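Local coordinates for protein Pre-mRNA-processing-splicing factor 8 (Cryptococcus neoformans var. grubii serotype A, PDB 6MX6) that carries within it an intein, a Hint-family domain that probably excises itself by protein splicing and joins its flanking sequences, at residues R50-K55 and I145-E150. Residues are numbered along the deposited sequence; the frame is centred on the assembly and turned at random.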
loop_
_atom_site.group_PDB
_atom_site.type_symbol
_atom_site.label_atom_id
_atom_site.label_comp_id
_atom_site.label_asym_id
_atom_site.label_seq_id
_atom_site.Cartn_x
_atom_site.Cartn_y
_atom_site.Cartn_z
ATOM N N ARG A 50 -3.509 -15.628 -5.815
ATOM C CA ARG A 50 -4.750 -15.002 -5.374
ATOM C C ARG A 50 -4.435 -13.882 -4.396
ATOM O O ARG A 50 -3.865 -14.123 -3.330
ATOM C CB ARG A 50 -5.668 -16.041 -4.731
ATOM C CG ARG A 50 -6.230 -17.010 -5.748
ATOM C CD ARG A 50 -6.887 -18.196 -5.079
ATOM N NE ARG A 50 -8.184 -17.833 -4.507
ATOM C CZ ARG A 50 -9.026 -18.703 -3.959
ATOM N NH1 ARG A 50 -8.722 -19.990 -3.922
ATOM N NH2 ARG A 50 -10.184 -18.282 -3.469
ATOM N N LEU A 51 -4.824 -12.660 -4.747
ATOM C CA LEU A 51 -4.508 -11.485 -3.950
ATOM C C LEU A 51 -5.699 -11.099 -3.078
ATOM O O LEU A 51 -6.808 -11.613 -3.225
ATOM C CB LEU A 51 -4.114 -10.320 -4.861
ATOM C CG LEU A 51 -2.973 -10.634 -5.833
ATOM C CD1 LEU A 51 -2.675 -9.419 -6.722
ATOM C CD2 LEU A 51 -1.745 -11.034 -5.040
ATOM N N TYR A 52 -5.457 -10.164 -2.170
ATOM C CA TYR A 52 -6.508 -9.581 -1.354
ATOM C C TYR A 52 -6.882 -8.229 -1.933
ATOM O O TYR A 52 -5.999 -7.432 -2.260
ATOM C CB TYR A 52 -6.053 -9.409 0.093
ATOM C CG TYR A 52 -6.118 -10.706 0.839
ATOM C CD1 TYR A 52 -5.077 -11.622 0.767
ATOM C CD2 TYR A 52 -7.236 -11.036 1.571
ATOM C CE1 TYR A 52 -5.149 -12.830 1.437
ATOM C CE2 TYR A 52 -7.321 -12.235 2.244
ATOM C CZ TYR A 52 -6.277 -13.124 2.179
ATOM O OH TYR A 52 -6.383 -14.311 2.855
ATOM N N ARG A 53 -8.186 -7.984 -2.052
ATOM C CA ARG A 53 -8.719 -6.701 -2.496
ATOM C C ARG A 53 -9.219 -5.931 -1.281
ATOM O O ARG A 53 -10.068 -6.429 -0.529
ATOM C CB ARG A 53 -9.851 -6.901 -3.509
ATOM C CG ARG A 53 -10.488 -5.584 -3.984
ATOM C CD ARG A 53 -11.530 -5.805 -5.069
ATOM N NE ARG A 53 -10.914 -6.445 -6.226
ATOM C CZ ARG A 53 -10.345 -5.787 -7.228
ATOM N NH1 ARG A 53 -10.352 -4.456 -7.245
ATOM N NH2 ARG A 53 -9.777 -6.461 -8.227
ATOM N N ILE A 54 -8.696 -4.722 -1.095
ATOM C CA ILE A 54 -9.091 -3.820 -0.022
ATOM C C ILE A 54 -9.882 -2.683 -0.643
ATOM O O ILE A 54 -9.382 -1.979 -1.536
ATOM C CB ILE A 54 -7.873 -3.284 0.747
ATOM C CG1 ILE A 54 -7.073 -4.448 1.318
ATOM C CG2 ILE A 54 -8.331 -2.339 1.867
ATOM C CD1 ILE A 54 -5.687 -4.062 1.826
ATOM N N LYS A 55 -11.122 -2.512 -0.177
ATOM C CA LYS A 55 -11.999 -1.426 -0.599
ATOM C C LYS A 55 -12.263 -0.494 0.572
ATOM O O LYS A 55 -12.540 -0.950 1.691
ATOM C CB LYS A 55 -13.346 -1.951 -1.110
ATOM C CG LYS A 55 -13.290 -2.831 -2.351
ATOM C CD LYS A 55 -14.698 -3.263 -2.733
ATOM C CE LYS A 55 -14.859 -3.427 -4.234
ATOM N NZ LYS A 55 -14.597 -2.165 -4.964
ATOM N N ILE A 145 -12.268 -6.274 2.989
ATOM C CA ILE A 145 -11.005 -6.864 2.571
ATOM C C ILE A 145 -11.294 -8.329 2.294
ATOM O O ILE A 145 -11.817 -9.037 3.163
ATOM C CB ILE A 145 -9.879 -6.684 3.612
ATOM C CG1 ILE A 145 -8.573 -7.315 3.109
ATOM C CG2 ILE A 145 -10.285 -7.224 4.986
ATOM C CD1 ILE A 145 -7.324 -6.842 3.857
ATOM N N GLU A 146 -11.050 -8.761 1.062
ATOM C CA GLU A 146 -11.493 -10.095 0.669
ATOM C C GLU A 146 -10.450 -10.768 -0.198
ATOM O O GLU A 146 -9.818 -10.117 -1.023
ATOM C CB GLU A 146 -12.821 -10.047 -0.104
ATOM C CG GLU A 146 -14.031 -9.514 0.675
ATOM C CD GLU A 146 -14.477 -10.450 1.793
ATOM O OE1 GLU A 146 -14.038 -11.621 1.820
ATOM O OE2 GLU A 146 -15.277 -10.013 2.647
ATOM N N LEU A 147 -10.306 -12.082 -0.036
ATOM C CA LEU A 147 -9.433 -12.843 -0.918
ATOM C C LEU A 147 -10.094 -12.997 -2.280
ATOM O O LEU A 147 -11.277 -13.344 -2.372
ATOM C CB LEU A 147 -9.140 -14.216 -0.310
ATOM C CG LEU A 147 -8.273 -15.174 -1.133
ATOM C CD1 LEU A 147 -6.823 -14.734 -1.133
ATOM C CD2 LEU A 147 -8.399 -16.592 -0.589
ATOM N N GLU A 148 -9.338 -12.729 -3.341
ATOM C CA GLU A 148 -9.868 -12.877 -4.687
ATOM C C GLU A 148 -9.888 -14.339 -5.109
ATOM O O GLU A 148 -9.078 -15.153 -4.658
ATOM C CB GLU A 148 -9.048 -12.061 -5.674
ATOM C CG GLU A 148 -9.173 -10.589 -5.437
ATOM C CD GLU A 148 -8.945 -9.824 -6.697
ATOM O OE1 GLU A 148 -7.908 -10.091 -7.338
ATOM O OE2 GLU A 148 -9.801 -8.984 -7.055
ATOM N N GLU A 149 -10.831 -14.675 -5.985
ATOM C CA GLU A 149 -11.061 -16.083 -6.276
ATOM C C GLU A 149 -10.183 -16.634 -7.392
ATOM O O GLU A 149 -10.197 -17.849 -7.617
ATOM C CB GLU A 149 -12.524 -16.321 -6.634
ATOM C CG GLU A 149 -12.947 -15.671 -7.915
ATOM C CD GLU A 149 -14.405 -15.923 -8.199
ATOM O OE1 GLU A 149 -14.808 -17.111 -8.267
ATOM O OE2 GLU A 149 -15.146 -14.927 -8.318
ATOM N N GLU A 150 -9.431 -15.791 -8.091
ATOM C CA GLU A 150 -8.530 -16.260 -9.136
ATOM C C GLU A 150 -7.199 -15.548 -9.016
ATOM O O GLU A 150 -7.146 -14.385 -8.591
ATOM C CB GLU A 150 -9.123 -16.024 -10.539
ATOM C CG GLU A 150 -10.332 -16.898 -10.859
ATOM C CD GLU A 150 -9.978 -18.323 -11.309
ATOM O OE1 GLU A 150 -8.840 -18.801 -11.077
ATOM O OE2 GLU A 150 -10.863 -18.981 -11.899
HETATM O O HOH W 1 -12.060 -16.234 -2.966
HETATM O O HOH W 2 -6.049 -12.105 -7.442
#
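Arg53 forms a salt bridge to Glu148, NE and NH2 both donating to the single oxygen OE2, with NH2 to OE2 at 2.8 Å. The two nitrogens come from one face of the carboxylate, whose plane stands 47° from the guanidinium. A bend at chi3 (-60°) turns NE toward Glu148, and NH1 pairs with Asp62; arginine suits the place because its several N-H groups can serve two acids. Glu148 OE1 takes a water that also joins Leu51 N to Glu150 O. Arg50 NE points almost straight at Glu148 O (2.8 Å), in the planes of both groups; a second water links its NH2 to Leu147 O. Arg53 and Glu146 form a hydrogen-bonded antiparallel pair, and Glu148 N continues the pairing to Leu51 O at 2.8 Å. In this Hint fold the chain enters strand 52-56 from 38-49 and leaves 139-147 for 152-159, both in the other antiparallel sheet. On the face opposite Arg53, Leu147 CD1 makes a CH-pi contact, a branched methyl resting on the flat Tyr52 ring toward its CE1-CZ rim. Ile145 CD1 presses on Ile54 CG1 (3.5 Å), two branched side chains lying side by side, while helix 103-108 packs against Tyr52 and Ile145.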